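Local coordinates for oxidoreductase, NAD-binding/iron-sulfur cluster-binding protein (Nitratireductor pacificus pht-3B, PDB 6ZXU), which is a catabolic reductive dehalogenase that binds cobalamin and two [4Fe-4S] clusters, with which it probably removes halogens from organohalide substrates by reduction, at residues 384-387 and 388-392; 43-46 and 47-50; 256-260 and 261-265. One frame throughout, in Å; residues are numbered along the deposited sequence.

Interaction 1. Residues 384-387 and 388-392; sequences KALG and YYLGA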
# COMPACT_ATOMS: atom_id res chain seq x y z
N LYS A 384 -15.64 7.58 -4.24
CA LYS A 384 -14.32 7.99 -4.64
C LYS A 384 -13.71 9.08 -3.76
O LYS A 384 -12.61 8.91 -3.26
CB LYS A 384 -14.26 8.36 -6.10
CG LYS A 384 -14.61 7.23 -7.01
CD LYS A 384 -14.53 7.65 -8.47
CE LYS A 384 -14.85 6.49 -9.37
NZ LYS A 384 -14.68 6.90 -10.76
N ALA A 385 -14.44 10.14 -3.51
CA ALA A 385 -13.99 11.20 -2.63
C ALA A 385 -13.66 10.62 -1.24
O ALA A 385 -12.63 11.02 -0.62
CB ALA A 385 -15.07 12.28 -2.50
N LEU A 386 -14.47 9.71 -0.75
CA LEU A 386 -14.27 9.10 0.51
C LEU A 386 -12.98 8.31 0.54
O LEU A 386 -12.14 8.48 1.46
CB LEU A 386 -15.45 8.24 0.88
CG LEU A 386 -15.44 7.56 2.21
CD1 LEU A 386 -15.27 8.61 3.30
CD2 LEU A 386 -16.68 6.71 2.50
N GLY A 387 -12.73 7.52 -0.47
CA GLY A 387 -11.45 6.76 -0.53
C GLY A 387 -10.23 7.68 -0.58
O GLY A 387 -9.28 7.43 0.13
N TYR A 388 -10.30 8.78 -1.33
CA TYR A 388 -9.15 9.71 -1.44
C TYR A 388 -8.90 10.45 -0.13
O TYR A 388 -7.79 10.50 0.37
CB TYR A 388 -9.30 10.64 -2.63
CG TYR A 388 -9.26 9.89 -3.94
CD1 TYR A 388 -8.13 9.13 -4.32
CD2 TYR A 388 -10.29 9.96 -4.83
CE1 TYR A 388 -8.10 8.44 -5.49
CE2 TYR A 388 -10.26 9.27 -6.06
CZ TYR A 388 -9.18 8.52 -6.38
OH TYR A 388 -9.10 7.83 -7.58
N TYR A 389 -9.98 10.81 0.54
CA TYR A 389 -9.92 11.41 1.85
C TYR A 389 -9.22 10.56 2.87
O TYR A 389 -8.50 11.07 3.74
CB TYR A 389 -11.37 11.72 2.35
CG TYR A 389 -11.48 12.18 3.76
CD1 TYR A 389 -10.97 13.43 4.19
CD2 TYR A 389 -12.16 11.42 4.68
CE1 TYR A 389 -11.17 13.89 5.50
CE2 TYR A 389 -12.38 11.89 5.98
CZ TYR A 389 -11.86 13.13 6.37
OH TYR A 389 -12.08 13.52 7.65
N LEU A 390 -9.47 9.27 2.81
CA LEU A 390 -8.93 8.35 3.78
C LEU A 390 -7.55 7.90 3.42
O LEU A 390 -6.86 7.31 4.24
CB LEU A 390 -9.86 7.12 3.94
CG LEU A 390 -11.25 7.37 4.52
CD1 LEU A 390 -12.14 6.17 4.32
CD2 LEU A 390 -11.08 7.66 6.00
N GLY A 391 -7.12 8.16 2.21
CA GLY A 391 -5.70 7.89 1.82
C GLY A 391 -5.45 6.96 0.65
O GLY A 391 -4.32 6.55 0.42
N ALA A 392 -6.50 6.57 -0.08
CA ALA A 392 -6.27 5.75 -1.28
C ALA A 392 -5.50 6.51 -2.34
O ALA A 392 -5.63 7.71 -2.46
CB ALA A 392 -7.60 5.24 -1.82

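Interaction 2. Residues 43-46 and 47-50; sequences LALE and RLAR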
# COMPACT_ATOMS: atom_id res chain seq x y z
N LEU A 43 9.28 17.06 2.74
CA LEU A 43 9.27 18.46 2.95
C LEU A 43 10.69 18.95 3.30
O LEU A 43 11.49 18.23 3.90
CB LEU A 43 8.26 18.84 4.08
CG LEU A 43 6.81 18.44 3.82
CD1 LEU A 43 6.04 18.63 5.11
CD2 LEU A 43 6.18 19.30 2.70
N ALA A 44 10.94 20.21 2.97
CA ALA A 44 12.29 20.82 3.18
C ALA A 44 12.40 21.37 4.63
O ALA A 44 12.73 22.54 4.84
CB ALA A 44 12.57 21.94 2.16
N LEU A 45 12.23 20.48 5.60
CA LEU A 45 12.28 20.83 7.01
C LEU A 45 13.69 21.33 7.42
O LEU A 45 13.83 22.18 8.28
CB LEU A 45 11.87 19.66 7.87
CG LEU A 45 10.48 19.06 7.62
CD1 LEU A 45 10.18 17.92 8.59
CD2 LEU A 45 9.42 20.10 7.64
N GLU A 46 14.70 20.82 6.80
CA GLU A 46 16.05 21.23 7.08
C GLU A 46 16.38 22.64 6.65
O GLU A 46 17.47 23.13 6.93
CB GLU A 46 17.05 20.21 6.49
CG GLU A 46 17.28 20.33 4.96
CD GLU A 46 16.19 19.65 4.05
OE1 GLU A 46 15.16 19.13 4.57
OE2 GLU A 46 16.37 19.70 2.81
N ARG A 47 15.48 23.33 5.95
CA ARG A 47 15.71 24.72 5.56
C ARG A 47 14.92 25.69 6.40
O ARG A 47 14.88 26.88 6.09
CB ARG A 47 15.36 24.88 4.06
CG ARG A 47 16.34 24.14 3.17
CD ARG A 47 16.06 24.46 1.72
NE ARG A 47 17.02 23.81 0.83
CZ ARG A 47 18.08 24.41 0.30
NH1 ARG A 47 18.36 25.67 0.57
NH2 ARG A 47 18.88 23.72 -0.52
N LEU A 48 14.28 25.22 7.46
CA LEU A 48 13.52 26.11 8.33
C LEU A 48 14.44 26.65 9.43
O LEU A 48 15.36 25.95 9.88
CB LEU A 48 12.37 25.39 8.97
CG LEU A 48 11.38 24.84 7.92
CD1 LEU A 48 10.27 24.13 8.61
CD2 LEU A 48 10.83 25.91 7.02
N ALA A 49 14.13 27.85 9.91
CA ALA A 49 14.91 28.48 10.97
C ALA A 49 14.63 27.78 12.30
O ALA A 49 13.50 27.60 12.66
CB ALA A 49 14.52 29.93 11.09
N ARG A 50 15.68 27.38 12.98
CA ARG A 50 15.61 26.68 14.25
C ARG A 50 16.54 27.33 15.32
O ARG A 50 17.47 28.06 15.01
CB ARG A 50 16.03 25.26 14.02
CG ARG A 50 14.97 24.49 13.24
CD ARG A 50 15.32 23.02 13.05
NE ARG A 50 14.46 22.55 11.97
CZ ARG A 50 13.22 22.14 12.11
NH1 ARG A 50 12.67 22.05 13.33
NH2 ARG A 50 12.52 21.81 11.01
O HOH W 1 16.32 23.43 9.85
O HOH W 2 15.90 21.09 0.48

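Interaction 3. Residues 256-260 and 261-265; sequences GETAP and EVMLG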
# COMPACT_ATOMS: atom_id res chain seq x y z
N GLY A 256 11.12 30.65 6.76
CA GLY A 256 11.77 30.33 5.51
C GLY A 256 11.01 29.36 4.60
O GLY A 256 11.63 28.77 3.68
N GLU A 257 9.72 29.16 4.84
CA GLU A 257 8.90 28.20 4.08
C GLU A 257 8.71 28.61 2.64
O GLU A 257 8.44 27.78 1.80
CB GLU A 257 7.48 28.10 4.64
CG GLU A 257 7.35 27.42 5.96
CD GLU A 257 5.96 27.67 6.63
OE1 GLU A 257 6.01 28.31 7.77
OE2 GLU A 257 4.85 27.23 6.07
N THR A 258 8.89 29.87 2.31
CA THR A 258 8.76 30.28 0.92
C THR A 258 10.05 30.79 0.30
O THR A 258 10.01 31.45 -0.74
CB THR A 258 7.69 31.36 0.81
OG1 THR A 258 8.08 32.46 1.65
CG2 THR A 258 6.33 30.77 1.23
N ALA A 259 11.20 30.46 0.90
CA ALA A 259 12.48 30.68 0.24
C ALA A 259 12.52 29.97 -1.13
O ALA A 259 11.82 28.99 -1.35
CB ALA A 259 13.61 30.16 1.06
N PRO A 260 13.29 30.50 -2.09
CA PRO A 260 13.25 29.99 -3.45
C PRO A 260 13.61 28.54 -3.62
O PRO A 260 13.03 27.84 -4.45
CB PRO A 260 14.31 30.85 -4.15
CG PRO A 260 14.20 32.18 -3.41
CD PRO A 260 14.11 31.73 -1.98
N GLU A 261 14.55 28.06 -2.82
CA GLU A 261 14.94 26.62 -2.81
C GLU A 261 13.84 25.73 -2.31
O GLU A 261 13.68 24.64 -2.83
CB GLU A 261 16.18 26.41 -1.97
CG GLU A 261 17.39 27.18 -2.45
CD GLU A 261 17.47 28.68 -1.98
OE1 GLU A 261 16.56 29.26 -1.25
OE2 GLU A 261 18.48 29.32 -2.42
N VAL A 262 13.02 26.22 -1.38
CA VAL A 262 11.92 25.49 -0.89
C VAL A 262 10.75 25.49 -1.85
O VAL A 262 10.12 24.43 -2.09
CB VAL A 262 11.47 26.05 0.50
CG1 VAL A 262 10.26 25.32 1.01
CG2 VAL A 262 12.65 25.96 1.50
N MET A 263 10.39 26.68 -2.35
CA MET A 263 9.31 26.83 -3.31
C MET A 263 9.50 25.92 -4.49
O MET A 263 8.54 25.24 -4.91
CB MET A 263 9.18 28.28 -3.70
CG MET A 263 8.10 28.55 -4.76
SD MET A 263 6.37 28.15 -4.35
CE MET A 263 6.13 29.27 -2.95
N LEU A 264 10.68 25.92 -5.08
CA LEU A 264 10.92 25.11 -6.27
C LEU A 264 11.26 23.65 -6.00
O LEU A 264 11.34 22.85 -6.95
CB LEU A 264 12.04 25.70 -7.14
CG LEU A 264 11.59 26.84 -8.06
CD1 LEU A 264 12.75 27.30 -8.93
CD2 LEU A 264 10.50 26.41 -9.00
N GLY A 265 11.54 23.30 -4.75
CA GLY A 265 11.79 21.91 -4.42
C GLY A 265 13.10 21.43 -4.97
O GLY A 265 13.21 20.33 -5.46

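Interaction 1. Residues 384-387 and 388-392
L386 and L390 lie side by side on one flank of helix 376-390, pointing the same way, with CD1 of L386 4.1 Å from CD1 of L390. L386 has CG anti to its own backbone N (chi1 -178°), and this swings its branches down the helix to meet the next turn. Both leucines pack on M463 of helix 445-469, so the pair forms part of a helix-helix interface.

The aromatic contacts are of another kind. Y388 sets its ring beside the carbonyl of K384, CD2 coming to 3.0 Å from K384 O, while CE2 reaches CB of K384. Its hydroxyl is hydrogen-bonded to the backbone N of V395, and the extended chain of K384 ends in a salt bridge with D528. Y389 turns elsewhere: its OH bonds to T167 and its ring makes a cation-pi contact with R171 of helix 168-190.

Among the backbone bonds, Y388 N to K384 O and Y389 N to A385 O are regular helical ones. At the helix end A392 N donates to G387 O at 2.9 Å and 163°, from above the carbonyl plane, and inside this bond G391 N makes a weak one to Y388 O. G391 has phi 123°, where a CB would jam against the preceding carbonyl O. Positive phi together with this nested pair of bonds identifies a Schellman motif as the C-terminal end of helix 376-390.

Interaction 2. Residues 43-46 and 47-50
R50 folds back over the turn so that its guanidinium meets the carbonyl of L45. R50 CG stands anti to its own carbonyl carbon (chi1 -71°) and the chain runs extended to NE, which carries NH2 to 3.1 Å from L45 O. The bond is almost straight, 176° at the hydrogen, and the oxygen lies in the guanidinium plane at its edge. L48 N also donates to L45 O, at 3.2 Å and from the opposite face of the carbonyl plane, and a water donates a third bond. That water accepts from R50 NE and donates to L48 O, bracing the arginine against the backbone on both sides of the turn.

The charged ends of E46 and R47 do not touch. With chi1 at 78°, E46 CG sits between backbone N and carbonyl carbon, and the bend at chi2 curls the carboxylate back; a second water joins E46 OE2 to R47 NE, which are 4.6 Å apart. Each has a firmer partner elsewhere, R36 for E46 and D267 for R47. L45 CD2 touches L48 CD1 at 4.2 Å.

A44 is the centre of an inverse gamma turn, and R47 N bonds to A44 O. In the fold, R50 NH1 reaches the carbonyls of G214 and R247, L45 rests on M121 of strand 121-126, and A44 and R47 lean on V262 of helix 260-264.

Interaction 3. Residues 256-260 and 261-265
E261 doubles back beside P260, the two side chains pointing the same way. E261 CB lies 3.7 Å from P260 C. CG, anti to E261's own carbonyl carbon (chi1 -60°), stays alongside P260 C, and the bend at chi2 (83°) keeps CD close to P260 C as well. The carboxylate thereby comes over the start of the helix: OE1 approaches P260 CD at 3.6 Å and lies near P260 N, and it also passes 3.9 Å from CB of A259. These are van der Waals approaches, since a proline nitrogen has no hydrogen to offer. With an alanine here the carboxylate is gone, which would probably cost the P260 ring and A259 CB their contact with OE1 and leave the R47 guanidinium without this neighbouring negative charge.

V262 carries the buried side of the contact. Its CG1 presses against E257 O at 3.2 Å, while CG2 reaches G256 O and stands 4.3 Å from CB of A259. One valine thus meets both ends of the type I beta turn from G256 to A259. F227 also packs on V262, and its backbone N donates to the carboxylate of E257.

The backbone marks the start of the helix. A259 is at the N-cap position, and its carbonyl oxygen receives M263 N at 2.9 Å and 176°, nearly in line with the C=O, plus a weak bond from V262 N. L264 N to P260 O is the next regular bond. At the other end G265, with positive phi and a weak inner bond from its N to V262 O, is the C-prime residue of a Schellman motif. A beta turn leading into a proline-started helix one turn long, closed at its C-terminal end by glycine, describes this surface element.

In the fold
From the N terminus the chain first makes interaction 2, a tight turn ahead of helix 74-85, then interaction 3 after strand 232-239, and finally interaction 1 at the end of helix 376-390. Each is local and finished before the next begins, so none nests in or crosses another. Interactions 2 and 3 nevertheless meet in space, their centres about 10 Å apart: R47 NH1 packs 3.4 Å from E261 CB, and L48 CD2 lies against E257 CG, tying the early loop to short helix 260-264 and the turn before it. Interaction 1 stands apart, its centre about 29 Å from each of theirs, and joins helix 376-390 to helices 445-469 and 168-190.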